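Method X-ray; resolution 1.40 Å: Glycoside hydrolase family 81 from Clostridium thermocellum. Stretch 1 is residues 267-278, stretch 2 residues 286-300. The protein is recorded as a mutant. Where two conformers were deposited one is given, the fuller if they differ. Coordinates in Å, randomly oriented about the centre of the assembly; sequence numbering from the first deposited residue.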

# COMPACT_ATOMS: atom_id res chain seq x y z
N GLN A 267 -8.96 5.34 -8.64
CA GLN A 267 -9.01 6.80 -8.65
C GLN A 267 -10.17 7.33 -9.48
O GLN A 267 -10.82 8.29 -9.08
N TRP A 268 -10.40 6.76 -10.68
CA TRP A 268 -11.46 7.33 -11.53
C TRP A 268 -12.85 6.81 -11.26
O TRP A 268 -13.83 7.49 -11.58
N ARG A 269 -12.96 5.63 -10.65
CA ARG A 269 -14.30 5.03 -10.50
C ARG A 269 -15.19 5.89 -9.60
O ARG A 269 -14.81 6.22 -8.47
N ASN A 270 -16.36 6.25 -10.13
CA ASN A 270 -17.36 7.03 -9.40
C ASN A 270 -16.84 8.36 -8.90
O ASN A 270 -17.35 8.90 -7.93
N ASN A 271 -15.86 8.90 -9.62
CA ASN A 271 -15.23 10.15 -9.25
C ASN A 271 -15.93 11.31 -9.97
O ASN A 271 -15.72 11.49 -11.17
N PRO A 272 -16.70 12.12 -9.25
CA PRO A 272 -17.42 13.23 -9.88
C PRO A 272 -16.59 14.51 -10.08
O PRO A 272 -17.13 15.52 -10.53
N HIS A 273 -15.31 14.45 -9.71
CA HIS A 273 -14.42 15.61 -9.70
C HIS A 273 -13.48 15.68 -10.90
O HIS A 273 -12.59 16.50 -10.91
N ILE A 274 -13.69 14.81 -11.87
CA ILE A 274 -12.87 14.78 -13.07
C ILE A 274 -13.75 14.75 -14.32
O ILE A 274 -14.89 14.29 -14.29
N LEU A 275 -13.17 15.21 -15.44
CA LEU A 275 -13.80 15.19 -16.76
C LEU A 275 -12.80 14.53 -17.71
O LEU A 275 -12.04 15.21 -18.39
N PRO A 276 -12.82 13.19 -17.79
CA PRO A 276 -11.82 12.49 -18.58
C PRO A 276 -11.76 12.90 -20.05
O PRO A 276 -12.77 13.24 -20.65
N LEU A 277 -10.54 12.82 -20.57
CA LEU A 277 -10.27 12.92 -21.98
C LEU A 277 -10.76 11.64 -22.65
O LEU A 277 -11.12 10.68 -21.97
N PRO A 278 -10.79 11.61 -24.00
CA PRO A 278 -11.20 10.37 -24.66
C PRO A 278 -10.22 9.22 -24.50
O PRO A 278 -10.59 8.04 -24.65
N GLY A 286 -6.20 -2.69 -15.08
CA GLY A 286 -7.45 -2.30 -15.71
C GLY A 286 -7.26 -1.13 -16.65
O GLY A 286 -6.13 -0.75 -17.02
N ILE A 287 -8.37 -0.49 -17.00
CA ILE A 287 -8.33 0.66 -17.87
C ILE A 287 -7.86 1.86 -17.05
O ILE A 287 -8.41 2.14 -15.97
N MET A 288 -6.83 2.54 -17.55
CA MET A 288 -6.44 3.85 -17.04
C MET A 288 -7.11 4.90 -17.89
O MET A 288 -6.96 4.89 -19.11
N LYS A 289 -7.86 5.78 -17.26
CA LYS A 289 -8.42 6.95 -17.91
C LYS A 289 -7.39 8.07 -17.87
O LYS A 289 -6.36 7.98 -17.21
N THR A 290 -7.67 9.12 -18.64
CA THR A 290 -6.79 10.27 -18.66
C THR A 290 -7.56 11.56 -18.41
O THR A 290 -8.74 11.68 -18.74
N ILE A 291 -6.84 12.54 -17.86
CA ILE A 291 -7.37 13.89 -17.67
C ILE A 291 -6.29 14.88 -18.09
O ILE A 291 -5.10 14.52 -18.13
N GLN A 292 -6.72 16.08 -18.43
CA GLN A 292 -5.80 17.19 -18.62
C GLN A 292 -5.74 17.97 -17.34
O GLN A 292 -6.78 18.44 -16.84
N GLY A 293 -4.53 18.19 -16.86
CA GLY A 293 -4.33 19.08 -15.73
C GLY A 293 -3.13 18.68 -14.93
O GLY A 293 -2.56 17.59 -15.12
N THR A 294 -2.77 19.56 -14.01
CA THR A 294 -1.68 19.29 -13.12
C THR A 294 -2.15 18.80 -11.74
O THR A 294 -1.31 18.50 -10.91
N SER A 295 -3.46 18.70 -11.52
CA SER A 295 -3.95 18.16 -10.27
C SER A 295 -5.33 17.58 -10.42
O SER A 295 -6.10 17.93 -11.32
N PHE A 296 -5.64 16.67 -9.50
CA PHE A 296 -6.99 16.13 -9.35
C PHE A 296 -7.17 15.65 -7.93
O PHE A 296 -6.21 15.53 -7.17
N LYS A 297 -8.41 15.35 -7.59
CA LYS A 297 -8.71 14.77 -6.29
C LYS A 297 -9.53 13.51 -6.40
O LYS A 297 -10.23 13.28 -7.38
N THR A 298 -9.42 12.70 -5.35
CA THR A 298 -10.35 11.59 -5.11
C THR A 298 -11.00 11.87 -3.77
O THR A 298 -10.38 12.46 -2.86
N VAL A 299 -12.24 11.40 -3.63
CA VAL A 299 -12.97 11.52 -2.35
C VAL A 299 -13.63 10.17 -2.09
O VAL A 299 -14.41 9.69 -2.91
N TYR A 300 -13.29 9.57 -0.96
CA TYR A 300 -13.88 8.31 -0.54
C TYR A 300 -14.70 8.53 0.71
O TYR A 300 -14.37 9.33 1.55

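The rule of this contact is that backbone N and O atoms of two strands are satisfied one at a time, by side chains, by a single backbone amide and by water. Only three direct hydrogen bonds cross between the stretches, and each ends on a carbonyl of stretch 2.

At the helix end, Trp268 points toward the strands in the p rotamer, which places its indole NH edge-on to Ile287 O: NE1 to O is 2.8 Å at 162°, close to linear. The same ring offers a face to Lys289, whose extended chain (m, t, t, t) lays CE over the six-membered ring, 3.6 Å from its centroid. Lys289 NZ lies off-centre, 4.0 Å from that centroid, in a cation-pi contact, and it also donates to water 1 (NZ to water O 3.0 Å). That water in turn donates to Trp268 O at 2.9 Å, so ring, ammonium and carbonyl close a small circuit.

Asn271, ending the type II turn that starts at Trp268, spends every polar side-chain atom. In its t rotamer, ND2 donates across to Lys297 O at 3.0 Å and back to Gln267 O, also at 3.0 Å, while OD1 accepts from His273 N at 2.9 Å. One amide thus ties together the residues flanking the turn and joins them to the strand; the turn itself is closed by Asn271 N to Trp268 O at 3.2 Å. Beside it, Thr298 (p) turns CG2 to Gln267 CB at 4.0 Å; the Gln267 side chain (m, t) has its OE1 satisfied elsewhere in the structure, and its NE2 meets the edge of Phe296 at CZ, 4.0 Å away.

At His273 (m) the CH-pi part of the motif recurs, without a cation-pi contact. Lys297 (p, then t throughout) brings CE over one face, 3.5 Å from the imidazole centroid, and Val299 CG2 comes within 3.6 Å of His273 NE2. Water 2 joins the backbones here, accepting from Lys297 N at 3.0 Å and donating to His273 O at 2.8 Å.

Ile274 (p, t) supplies an apolar centre: its CB is 4.1 Å from Ile291 CG2, and its CG2 4.2 Å from Phe296 CB. Further on, Leu277 N donates to Thr290 O at 2.8 Å, and Pro276 CA approaches the same oxygen at 3.2 Å in a CA-H...O contact. Leu277 (m, t) packs CB 3.4 Å from Thr290 OG1 and CD2 4.2 Å from Gln292 CB. Water 3 links Gln292 N (3.0 Å from its O) to Leu275 O (2.8 Å), and water 4 links Thr290 N (3.0 Å) to Leu277 O (2.7 Å), each accepting from the amide and donating to the carbonyl.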

# COMPACT_ATOMS: atom_id res chain seq x y z
CB GLN A 267 -7.71 7.38 -9.22
CG GLN A 267 -6.50 7.07 -8.35
CD GLN A 267 -5.17 7.29 -9.03
OE1 GLN A 267 -5.05 7.05 -10.21
NE2 GLN A 267 -4.18 7.72 -8.29
CB TRP A 268 -11.12 7.19 -13.04
CG TRP A 268 -10.95 5.81 -13.64
CD1 TRP A 268 -9.77 5.26 -14.04
CD2 TRP A 268 -11.96 4.84 -13.94
NE1 TRP A 268 -9.98 4.03 -14.59
CE2 TRP A 268 -11.32 3.75 -14.54
CE3 TRP A 268 -13.35 4.81 -13.82
CZ2 TRP A 268 -12.02 2.59 -14.95
CZ3 TRP A 268 -14.05 3.65 -14.23
CH2 TRP A 268 -13.37 2.57 -14.78
CB ARG A 269 -14.22 3.62 -9.97
CG ARG A 269 -15.54 2.86 -10.10
CD ARG A 269 -15.53 1.60 -9.28
NE ARG A 269 -14.42 0.72 -9.62
CZ ARG A 269 -14.37 -0.03 -10.73
NH1 ARG A 269 -15.32 0.03 -11.66
NH2 ARG A 269 -13.32 -0.80 -10.92
CB ASN A 270 -17.96 6.19 -8.27
CG ASN A 270 -18.74 4.99 -8.78
OD1 ASN A 270 -18.64 3.88 -8.24
ND2 ASN A 270 -19.52 5.20 -9.82
CB ASN A 271 -13.74 10.11 -9.59
CG ASN A 271 -12.99 11.32 -9.06
OD1 ASN A 271 -13.56 12.38 -8.82
ND2 ASN A 271 -11.68 11.15 -8.86
CB PRO A 272 -18.57 13.46 -8.89
CG PRO A 272 -17.92 13.25 -7.58
CD PRO A 272 -16.98 12.07 -7.79
CB HIS A 273 -13.61 15.64 -8.40
CG HIS A 273 -14.47 15.55 -7.18
ND1 HIS A 273 -15.28 16.59 -6.78
CD2 HIS A 273 -14.70 14.53 -6.31
CE1 HIS A 273 -15.93 16.24 -5.69
NE2 HIS A 273 -15.61 14.99 -5.39
CB ILE A 274 -11.92 13.56 -13.06
CG1 ILE A 274 -12.68 12.23 -13.00
CG2 ILE A 274 -10.90 13.67 -11.95
CD1 ILE A 274 -11.81 11.00 -13.09
CB LEU A 275 -14.17 16.60 -17.21
CG LEU A 275 -15.43 17.14 -16.56
CD1 LEU A 275 -15.58 18.62 -16.87
CD2 LEU A 275 -16.65 16.36 -17.03
CB PRO A 276 -12.22 11.03 -18.43
CG PRO A 276 -12.86 11.00 -17.09
CD PRO A 276 -13.69 12.24 -17.08
CB LEU A 277 -8.77 13.07 -22.20
CG LEU A 277 -8.08 14.29 -21.58
CD1 LEU A 277 -6.59 14.17 -21.79
CD2 LEU A 277 -8.61 15.58 -22.16
CB PRO A 278 -11.27 10.77 -26.15
CG PRO A 278 -11.41 12.24 -26.16
CD PRO A 278 -10.68 12.73 -24.96
CB ILE A 287 -9.72 0.96 -18.44
CG1 ILE A 287 -10.20 -0.19 -19.32
CG2 ILE A 287 -9.76 2.29 -19.18
CD1 ILE A 287 -9.36 -0.51 -20.52
CB MET A 288 -4.91 4.05 -17.02
CG MET A 288 -4.22 3.18 -16.00
SD MET A 288 -2.44 3.44 -15.87
CE MET A 288 -2.35 4.73 -14.61
CB LYS A 289 -9.75 7.37 -17.27
CG LYS A 289 -10.84 6.33 -17.45
CD LYS A 289 -12.19 6.89 -16.98
CE LYS A 289 -13.28 5.86 -17.14
NZ LYS A 289 -14.59 6.43 -16.68
CB THR A 290 -6.02 10.38 -19.98
OG1 THR A 290 -6.92 10.49 -21.10
CG2 THR A 290 -5.05 9.24 -20.16
CB ILE A 291 -7.78 14.19 -16.21
CG1 ILE A 291 -6.58 14.07 -15.26
CG2 ILE A 291 -8.91 13.22 -15.81
CD1 ILE A 291 -6.89 14.49 -13.86
CB GLN A 292 -6.29 18.11 -19.74
CG GLN A 292 -5.56 19.46 -19.84
CD GLN A 292 -4.09 19.36 -19.97
OE1 GLN A 292 -3.36 20.06 -19.26
NE2 GLN A 292 -3.63 18.54 -20.92
CB THR A 294 -0.79 20.52 -12.96
OG1 THR A 294 -1.60 21.63 -12.57
CG2 THR A 294 -0.07 20.79 -14.27
CB SER A 295 -3.96 19.23 -9.17
OG SER A 295 -4.92 20.22 -9.44
CB PHE A 296 -7.27 15.00 -10.36
CG PHE A 296 -6.51 13.73 -10.11
CD1 PHE A 296 -5.23 13.56 -10.60
CD2 PHE A 296 -7.10 12.67 -9.41
CE1 PHE A 296 -4.53 12.39 -10.40
CE2 PHE A 296 -6.41 11.49 -9.23
CZ PHE A 296 -5.10 11.37 -9.70
CB LYS A 297 -9.38 15.77 -5.36
CG LYS A 297 -10.78 16.17 -5.67
CD LYS A 297 -11.23 17.19 -4.62
CE LYS A 297 -12.70 17.52 -4.75
NZ LYS A 297 -13.08 18.53 -3.72
CB THR A 298 -9.63 10.23 -5.06
OG1 THR A 298 -8.66 10.22 -4.00
CG2 THR A 298 -8.96 9.90 -6.37
CB VAL A 299 -14.03 12.64 -2.37
CG1 VAL A 299 -14.68 12.75 -0.99
CG2 VAL A 299 -13.39 13.99 -2.72
CB TYR A 300 -12.77 7.31 -0.24
CG TYR A 300 -11.80 7.06 -1.39
CD1 TYR A 300 -12.24 6.77 -2.67
CD2 TYR A 300 -10.43 7.01 -1.15
CE1 TYR A 300 -11.32 6.53 -3.71
CE2 TYR A 300 -9.52 6.76 -2.16
CZ TYR A 300 -9.97 6.49 -3.43
OH TYR A 300 -9.05 6.25 -4.42
O HOH W 1 -14.37 8.28 -14.28
O HOH W 2 -10.25 16.78 -9.46
O HOH W 3 -9.61 16.68 -18.27
O HOH W 4 -10.12 8.76 -20.33